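Local atomic coordinates of myroilysin (Myroides sp. CSLB8, PDB entry 5GWD), a protein that probably cleaves internal peptide bonds as a zinc-dependent metalloendopeptidase of the astacin (M12A) family, activated by a cysteine switch mechanism. Residues 56-61 / 96-101; 78-83 / 239-244; 159-164 / 215-220. All coordinates share one frame; numbering follows the deposited sequence.

Contact 1. Residues 56-61 / 96-101; sequences VGLYGG and VTFTQG
G57 and Y59 both bond to V96, the pattern of a parallel beta pairing, here between strands 53-59 and 94-97 of the mixed sheet of this metzincin fold. V96 N donates to G57 O at 2.9 Å. V96 O in turn accepts Y59 N at 2.8 Å. The same carbonyl oxygen lies in plane at the edge of the Y59 ring, 3.5 Å from CD1.

L58 and V96 run side by side on one sheet face, where L58 CD2 rests 3.6 Å from V96 CB. Two residues earlier on the strand, V56 CG1 comes across to V96 CG2 at 3.8 Å, and F124 borders V96 from beyond the pair.

Past V96 and Y59 the chains part, and the F98 ring lies between them. It is set on the side of its backbone N (chi1 -60°), where its CD2 edge meets Y59 O at 3.4 Å. G61, with backbone angles that suit glycine, passes close to that ring. R66 NH1 bonds to G60 O, while N123 holds T97 OG1. Water 1 links the diverging chains, donating to Y59 O at 2.6 Å and accepting from F98 N at 2.8 Å.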
# COMPACT_ATOMS: atom_id res chain seq x y z
N VAL A 56 14.55 -1.94 -6.38
CA VAL A 56 13.15 -2.20 -6.70
C VAL A 56 13.09 -2.94 -8.02
O VAL A 56 13.72 -2.53 -9.00
CB VAL A 56 12.32 -0.91 -6.80
CG1 VAL A 56 10.87 -1.25 -7.09
CG2 VAL A 56 12.46 -0.07 -5.54
N GLY A 57 12.29 -3.99 -8.08
CA GLY A 57 12.10 -4.75 -9.30
C GLY A 57 10.63 -4.74 -9.67
O GLY A 57 9.78 -4.88 -8.80
N LEU A 58 10.35 -4.53 -10.95
CA LEU A 58 8.99 -4.52 -11.45
C LEU A 58 8.75 -5.81 -12.23
O LEU A 58 9.54 -6.16 -13.11
CB LEU A 58 8.71 -3.31 -12.35
CG LEU A 58 8.95 -1.93 -11.73
CD1 LEU A 58 8.55 -0.85 -12.73
CD2 LEU A 58 8.19 -1.78 -10.45
N TYR A 59 7.67 -6.50 -11.90
CA TYR A 59 7.36 -7.81 -12.48
C TYR A 59 6.06 -7.68 -13.27
O TYR A 59 4.98 -7.52 -12.69
CB TYR A 59 7.25 -8.86 -11.39
CG TYR A 59 8.53 -9.10 -10.61
CD1 TYR A 59 8.98 -8.18 -9.66
CD2 TYR A 59 9.28 -10.25 -10.82
CE1 TYR A 59 10.16 -8.42 -8.94
CE2 TYR A 59 10.46 -10.50 -10.10
CZ TYR A 59 10.89 -9.57 -9.17
OH TYR A 59 12.05 -9.82 -8.46
N GLY A 60 6.16 -7.76 -14.58
CA GLY A 60 4.99 -7.57 -15.42
C GLY A 60 4.64 -6.10 -15.56
O GLY A 60 5.48 -5.21 -15.35
N GLY A 61 3.39 -5.84 -15.93
CA GLY A 61 2.97 -4.49 -16.26
C GLY A 61 3.39 -4.07 -17.66
O GLY A 61 4.38 -4.58 -18.20
N VAL A 96 7.63 -5.62 -7.05
CA VAL A 96 6.33 -5.03 -7.38
C VAL A 96 5.65 -5.87 -8.45
O VAL A 96 6.20 -6.04 -9.56
CB VAL A 96 6.48 -3.57 -7.85
CG1 VAL A 96 5.12 -2.93 -7.99
CG2 VAL A 96 7.36 -2.77 -6.92
N THR A 97 4.45 -6.37 -8.16
CA THR A 97 3.64 -7.05 -9.16
C THR A 97 2.43 -6.21 -9.54
O THR A 97 2.10 -5.21 -8.90
CB THR A 97 3.18 -8.43 -8.67
OG1 THR A 97 2.61 -8.34 -7.36
CG2 THR A 97 4.36 -9.46 -8.64
N PHE A 98 1.74 -6.66 -10.59
CA PHE A 98 0.58 -5.97 -11.14
C PHE A 98 -0.57 -6.95 -11.33
O PHE A 98 -1.21 -6.99 -12.38
CB PHE A 98 0.92 -5.28 -12.46
CG PHE A 98 2.00 -4.25 -12.33
CD1 PHE A 98 1.69 -2.95 -11.96
CD2 PHE A 98 3.33 -4.59 -12.53
CE1 PHE A 98 2.70 -1.99 -11.82
CE2 PHE A 98 4.34 -3.66 -12.38
CZ PHE A 98 4.03 -2.36 -12.02
N THR A 99 -0.85 -7.73 -10.29
CA THR A 99 -1.91 -8.74 -10.35
C THR A 99 -3.25 -8.03 -10.26
O THR A 99 -3.60 -7.48 -9.21
CB THR A 99 -1.75 -9.76 -9.22
OG1 THR A 99 -0.47 -10.38 -9.31
CG2 THR A 99 -2.84 -10.83 -9.32
N GLN A 100 -4.00 -8.07 -11.35
CA GLN A 100 -5.27 -7.36 -11.44
C GLN A 100 -6.30 -8.01 -10.53
O GLN A 100 -6.48 -9.23 -10.55
CB GLN A 100 -5.77 -7.36 -12.89
CG GLN A 100 -4.97 -6.52 -13.85
CD GLN A 100 -4.86 -5.07 -13.42
OE1 GLN A 100 -5.82 -4.30 -13.53
NE2 GLN A 100 -3.69 -4.69 -12.92
N GLY A 101 -6.98 -7.19 -9.74
CA GLY A 101 -8.07 -7.65 -8.92
C GLY A 101 -7.71 -8.05 -7.51
O GLY A 101 -8.62 -8.37 -6.72
O HOH W 1 2.63 -8.52 -12.50

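Contact 2. Residues 78-83 / 239-244; sequences NYANIT and TVYPRN
Y241, the first residue to leave helical geometry after helix 236-240, turns its ring to I82. I82 CG1 sits over one ring face in a CH-pi contact, 3.6 Å from the centroid and 21° off the normal, and V240 CG1 lies against the opposite face. The ring is thus sandwiched between aliphatic groups from the two segments, and its hydroxyl is hydrogen-bonded to L148 O and W48 N, which fixes the far end. Near the ring's root, A80 CB packs 3.9 Å from Y241 CB.

The carbonyl of Y241 takes two donors: N81 N at 2.9 Å and water 2 at 2.7 Å. That water also donates to Y79 O, so it links the two backbones beside the direct bond. N81 is the centre of an inverse gamma turn in the loop that leads into strand 83-86, an outermost strand of the sheet. The contact therefore ties the approach to the metzincin sheet to the end of the protease's C-terminal helix.

P242 follows with a carbonyl that accepts N81 ND2 at 3.1 Å, the donor tilted 31° from the carbonyl plane. CG of N81 is trans to its backbone N (chi1 -172°), which brings the amide alongside the P242-R243 backbone. N50 ND2 is a second donor to P242 O.

R243, itself the centre of an inverse gamma turn, stretches from CG to NE, with CG passing 4.1 Å from N81 CB. One face of its guanidinium lies over the peptide joining A80 to N81. NH2 bonds to S77 O, and NH1 donates to water 3 at 2.9 Å, which in turn donates to A80 O at 3.0 Å.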
# COMPACT_ATOMS: atom_id res chain seq x y z
N ASN A 78 12.63 13.47 -3.06
CA ASN A 78 12.77 14.91 -2.93
C ASN A 78 12.77 15.35 -1.48
O ASN A 78 13.24 16.46 -1.18
CB ASN A 78 11.62 15.61 -3.67
CG ASN A 78 11.72 15.42 -5.18
OD1 ASN A 78 12.81 15.45 -5.74
ND2 ASN A 78 10.58 15.21 -5.83
N TYR A 79 12.27 14.51 -0.57
CA TYR A 79 12.11 14.94 0.83
C TYR A 79 12.78 14.01 1.82
O TYR A 79 13.18 14.44 2.91
CB TYR A 79 10.63 15.07 1.17
CG TYR A 79 9.92 15.98 0.20
CD1 TYR A 79 9.98 17.35 0.34
CD2 TYR A 79 9.21 15.46 -0.88
CE1 TYR A 79 9.35 18.19 -0.56
CE2 TYR A 79 8.59 16.28 -1.79
CZ TYR A 79 8.66 17.64 -1.62
OH TYR A 79 8.02 18.46 -2.53
N ALA A 80 12.88 12.73 1.47
CA ALA A 80 13.52 11.74 2.33
C ALA A 80 14.92 11.43 1.81
O ALA A 80 15.16 11.43 0.60
CB ALA A 80 12.68 10.46 2.37
N ASN A 81 15.84 11.16 2.73
CA ASN A 81 17.20 10.76 2.37
C ASN A 81 17.21 9.27 2.06
O ASN A 81 17.86 8.47 2.73
CB ASN A 81 18.17 11.12 3.48
CG ASN A 81 19.63 10.93 3.09
OD1 ASN A 81 19.96 10.80 1.91
ND2 ASN A 81 20.51 10.92 4.08
N ILE A 82 16.44 8.90 1.04
CA ILE A 82 16.29 7.52 0.58
C ILE A 82 16.12 7.56 -0.93
O ILE A 82 15.45 8.45 -1.45
CB ILE A 82 15.08 6.83 1.26
CG1 ILE A 82 15.34 6.56 2.74
CG2 ILE A 82 14.71 5.55 0.56
CD1 ILE A 82 16.30 5.41 2.99
N THR A 83 16.73 6.61 -1.63
CA THR A 83 16.65 6.52 -3.09
C THR A 83 16.15 5.14 -3.50
O THR A 83 16.49 4.14 -2.86
CB THR A 83 18.04 6.79 -3.73
OG1 THR A 83 18.34 8.19 -3.62
CG2 THR A 83 18.08 6.40 -5.20
N THR A 239 12.06 13.97 8.82
CA THR A 239 12.56 13.65 10.15
C THR A 239 12.88 12.17 10.30
O THR A 239 13.81 11.81 11.04
CB THR A 239 11.57 14.09 11.24
OG1 THR A 239 10.40 13.25 11.21
CG2 THR A 239 11.16 15.53 11.01
N VAL A 240 12.15 11.30 9.60
CA VAL A 240 12.47 9.88 9.62
C VAL A 240 13.77 9.60 8.86
O VAL A 240 14.59 8.77 9.28
CB VAL A 240 11.31 9.05 9.03
CG1 VAL A 240 11.69 7.56 9.00
CG2 VAL A 240 10.04 9.28 9.83
N TYR A 241 13.98 10.30 7.74
CA TYR A 241 15.12 10.07 6.86
C TYR A 241 15.85 11.38 6.60
O TYR A 241 15.80 11.92 5.48
CB TYR A 241 14.65 9.45 5.56
CG TYR A 241 13.99 8.09 5.71
CD1 TYR A 241 14.74 6.98 6.07
CD2 TYR A 241 12.64 7.92 5.46
CE1 TYR A 241 14.14 5.72 6.17
CE2 TYR A 241 12.04 6.68 5.55
CZ TYR A 241 12.80 5.58 5.90
OH TYR A 241 12.21 4.33 6.00
N PRO A 242 16.57 11.91 7.59
CA PRO A 242 17.12 13.26 7.47
C PRO A 242 18.34 13.31 6.57
O PRO A 242 19.12 12.36 6.48
CB PRO A 242 17.48 13.63 8.91
CG PRO A 242 17.72 12.32 9.59
CD PRO A 242 16.74 11.36 8.95
N ARG A 243 18.49 14.43 5.87
CA ARG A 243 19.73 14.67 5.13
C ARG A 243 20.76 15.09 6.16
O ARG A 243 20.92 16.27 6.47
CB ARG A 243 19.52 15.69 4.02
CG ARG A 243 18.65 15.12 2.89
CD ARG A 243 18.42 16.08 1.73
NE ARG A 243 17.13 15.82 1.11
CZ ARG A 243 16.87 14.79 0.31
NH1 ARG A 243 17.81 13.90 0.01
NH2 ARG A 243 15.65 14.63 -0.19
N ASN A 244 21.43 14.10 6.73
CA ASN A 244 22.26 14.26 7.91
C ASN A 244 23.69 13.80 7.66
O ASN A 244 24.05 12.67 8.00
CB ASN A 244 21.66 13.48 9.09
CG ASN A 244 21.04 14.38 10.13
OD1 ASN A 244 21.05 15.61 10.00
ND2 ASN A 244 20.50 13.78 11.19
O HOH W 2 15.64 14.32 4.17
O HOH W 3 17.13 11.62 -1.59

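Contact 3. Residues 159-164 / 215-220; sequences TNIPWD and ALTTNG
D164 N reaches L216 O at 3.0 Å from well above the carbonyl plane, 44° out of it, so the bond does not follow a lone pair. It forms half of a single, isolated backbone bridge between W163 and T217, made by two loops whose touching parts run 114° apart. The other half is more regular: T218 N donates to P162 O at 3.1 Å. P162 O also receives a CA-H...O contact from T217 CA at 3.3 Å and a weak hydrogen bond from T218 OG1. T218 N, T218 OG1 and T217 CA thus gather round P162 O, presented by an inverse gamma turn centred on P162 and closed by W163 N bonding to I161 O at 2.8 Å.

Side chains of mixed character surround this backbone link. The pyrrolidine ring of P162 lies against the next residues of the other loop, its CB 3.4 Å from T218 OG1 and its CG 3.8 Å from N219 OD1. With CG1 of I161 on the side of the backbone N (chi1 -61°), CG2 is the branch trans to that N; it lies over the centre of one face of the W163 ring and also touches T217 CG2 at 4.1 Å, bridging the indole to the other loop. W163 CE3 brings the indole edge to L216 O at 3.7 Å. Behind the indole are F189, whose ring meets it at an angle, and V168.

D164 occupies the N-cap position of helix 165-172, whose V168, Y171 and Y172 pack on L216. The L216 side chain also touches V27, next in sequence to the zinc ligand C28. Loop 215-220 thereby borders the segment carrying C28, consistent with a cysteine switch in which this residue joins H142, H146 and H152 on the zinc ion.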
# COMPACT_ATOMS: atom_id res chain seq x y z
N THR A 159 -19.59 8.82 12.53
CA THR A 159 -20.63 7.82 12.43
C THR A 159 -19.98 6.51 11.99
O THR A 159 -19.09 6.53 11.13
CB THR A 159 -21.70 8.23 11.42
OG1 THR A 159 -21.31 7.77 10.12
CG2 THR A 159 -21.82 9.74 11.36
N ASN A 160 -20.42 5.40 12.58
CA ASN A 160 -19.90 4.08 12.23
C ASN A 160 -19.81 3.90 10.72
O ASN A 160 -20.68 4.34 9.97
CB ASN A 160 -20.78 2.99 12.83
CG ASN A 160 -20.68 2.94 14.33
OD1 ASN A 160 -20.01 3.77 14.94
ND2 ASN A 160 -21.35 1.97 14.95
N ILE A 161 -18.72 3.27 10.27
CA ILE A 161 -18.56 3.12 8.83
C ILE A 161 -19.69 2.25 8.29
O ILE A 161 -19.99 1.20 8.87
CB ILE A 161 -17.18 2.52 8.50
CG1 ILE A 161 -16.09 3.48 9.00
CG2 ILE A 161 -17.06 2.30 7.00
CD1 ILE A 161 -14.75 2.82 9.32
N PRO A 162 -20.36 2.65 7.26
CA PRO A 162 -21.47 1.83 6.73
C PRO A 162 -21.00 0.65 5.89
O PRO A 162 -21.22 0.58 4.66
CB PRO A 162 -22.26 2.86 5.92
CG PRO A 162 -21.21 3.81 5.41
CD PRO A 162 -20.21 3.92 6.53
N TRP A 163 -20.34 -0.30 6.54
CA TRP A 163 -19.77 -1.45 5.84
C TRP A 163 -20.87 -2.30 5.19
O TRP A 163 -21.81 -2.73 5.87
CB TRP A 163 -18.98 -2.34 6.79
CG TRP A 163 -17.74 -1.78 7.43
CD1 TRP A 163 -17.57 -1.48 8.74
CD2 TRP A 163 -16.48 -1.52 6.79
NE1 TRP A 163 -16.29 -1.03 8.96
CE2 TRP A 163 -15.60 -1.05 7.78
CE3 TRP A 163 -16.02 -1.63 5.47
CZ2 TRP A 163 -14.28 -0.68 7.50
CZ3 TRP A 163 -14.71 -1.27 5.20
CH2 TRP A 163 -13.86 -0.80 6.21
N ASP A 164 -20.73 -2.57 3.90
CA ASP A 164 -21.51 -3.63 3.27
C ASP A 164 -20.82 -4.94 3.62
O ASP A 164 -19.95 -5.43 2.88
CB ASP A 164 -21.62 -3.42 1.76
CG ASP A 164 -22.54 -4.44 1.09
OD1 ASP A 164 -22.77 -5.53 1.66
OD2 ASP A 164 -23.03 -4.14 -0.02
N ALA A 215 -17.13 -0.01 -3.26
CA ALA A 215 -17.47 -1.43 -3.38
C ALA A 215 -17.67 -2.09 -2.02
O ALA A 215 -18.29 -3.15 -1.95
CB ALA A 215 -16.38 -2.18 -4.15
N LEU A 216 -17.17 -1.50 -0.94
CA LEU A 216 -17.26 -2.12 0.38
C LEU A 216 -18.20 -1.39 1.33
O LEU A 216 -18.25 -1.72 2.52
CB LEU A 216 -15.87 -2.22 1.01
CG LEU A 216 -14.81 -3.09 0.32
CD1 LEU A 216 -13.51 -3.06 1.12
CD2 LEU A 216 -15.30 -4.52 0.16
N THR A 217 -18.95 -0.39 0.84
CA THR A 217 -19.86 0.38 1.68
C THR A 217 -21.15 0.68 0.93
O THR A 217 -21.23 0.58 -0.30
CB THR A 217 -19.25 1.72 2.14
OG1 THR A 217 -18.84 2.49 1.00
CG2 THR A 217 -18.06 1.49 3.06
N THR A 218 -22.16 1.08 1.70
CA THR A 218 -23.49 1.33 1.16
C THR A 218 -23.71 2.78 0.74
O THR A 218 -24.66 3.06 0.00
CB THR A 218 -24.55 0.94 2.20
OG1 THR A 218 -24.22 1.54 3.45
CG2 THR A 218 -24.58 -0.57 2.37
N ASN A 219 -22.85 3.70 1.17
CA ASN A 219 -22.99 5.12 0.87
C ASN A 219 -21.72 5.82 1.33
O ASN A 219 -20.88 5.23 2.03
CB ASN A 219 -24.21 5.72 1.56
CG ASN A 219 -24.18 5.52 3.07
OD1 ASN A 219 -23.55 6.29 3.80
ND2 ASN A 219 -24.84 4.46 3.54
N GLY A 220 -21.59 7.08 0.96
CA GLY A 220 -20.43 7.88 1.27
C GLY A 220 -19.52 8.07 0.07
O GLY A 220 -19.64 7.39 -0.96

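Contact 1 lies within the sheet, pairing strands 53-59 and 94-97, whereas contact 2 holds the loop that enters strand 83-86, the neighbour of 53-59 on its other side; both are partly buried. Contact 3 is a surface contact between loops, on the opposite side of the chain's centre from contact 2. Backbone bonding is regular only in contact 1, where strand geometry sets it. In contact 2, side-chain amide, guanidinium and waters share the work with the backbone, and in contact 3 an isolated bridge is padded by proline, tryptophan and threonine. None of the three touches another, though contacts 1 and 2 come within about 6 Å at their nearest atoms.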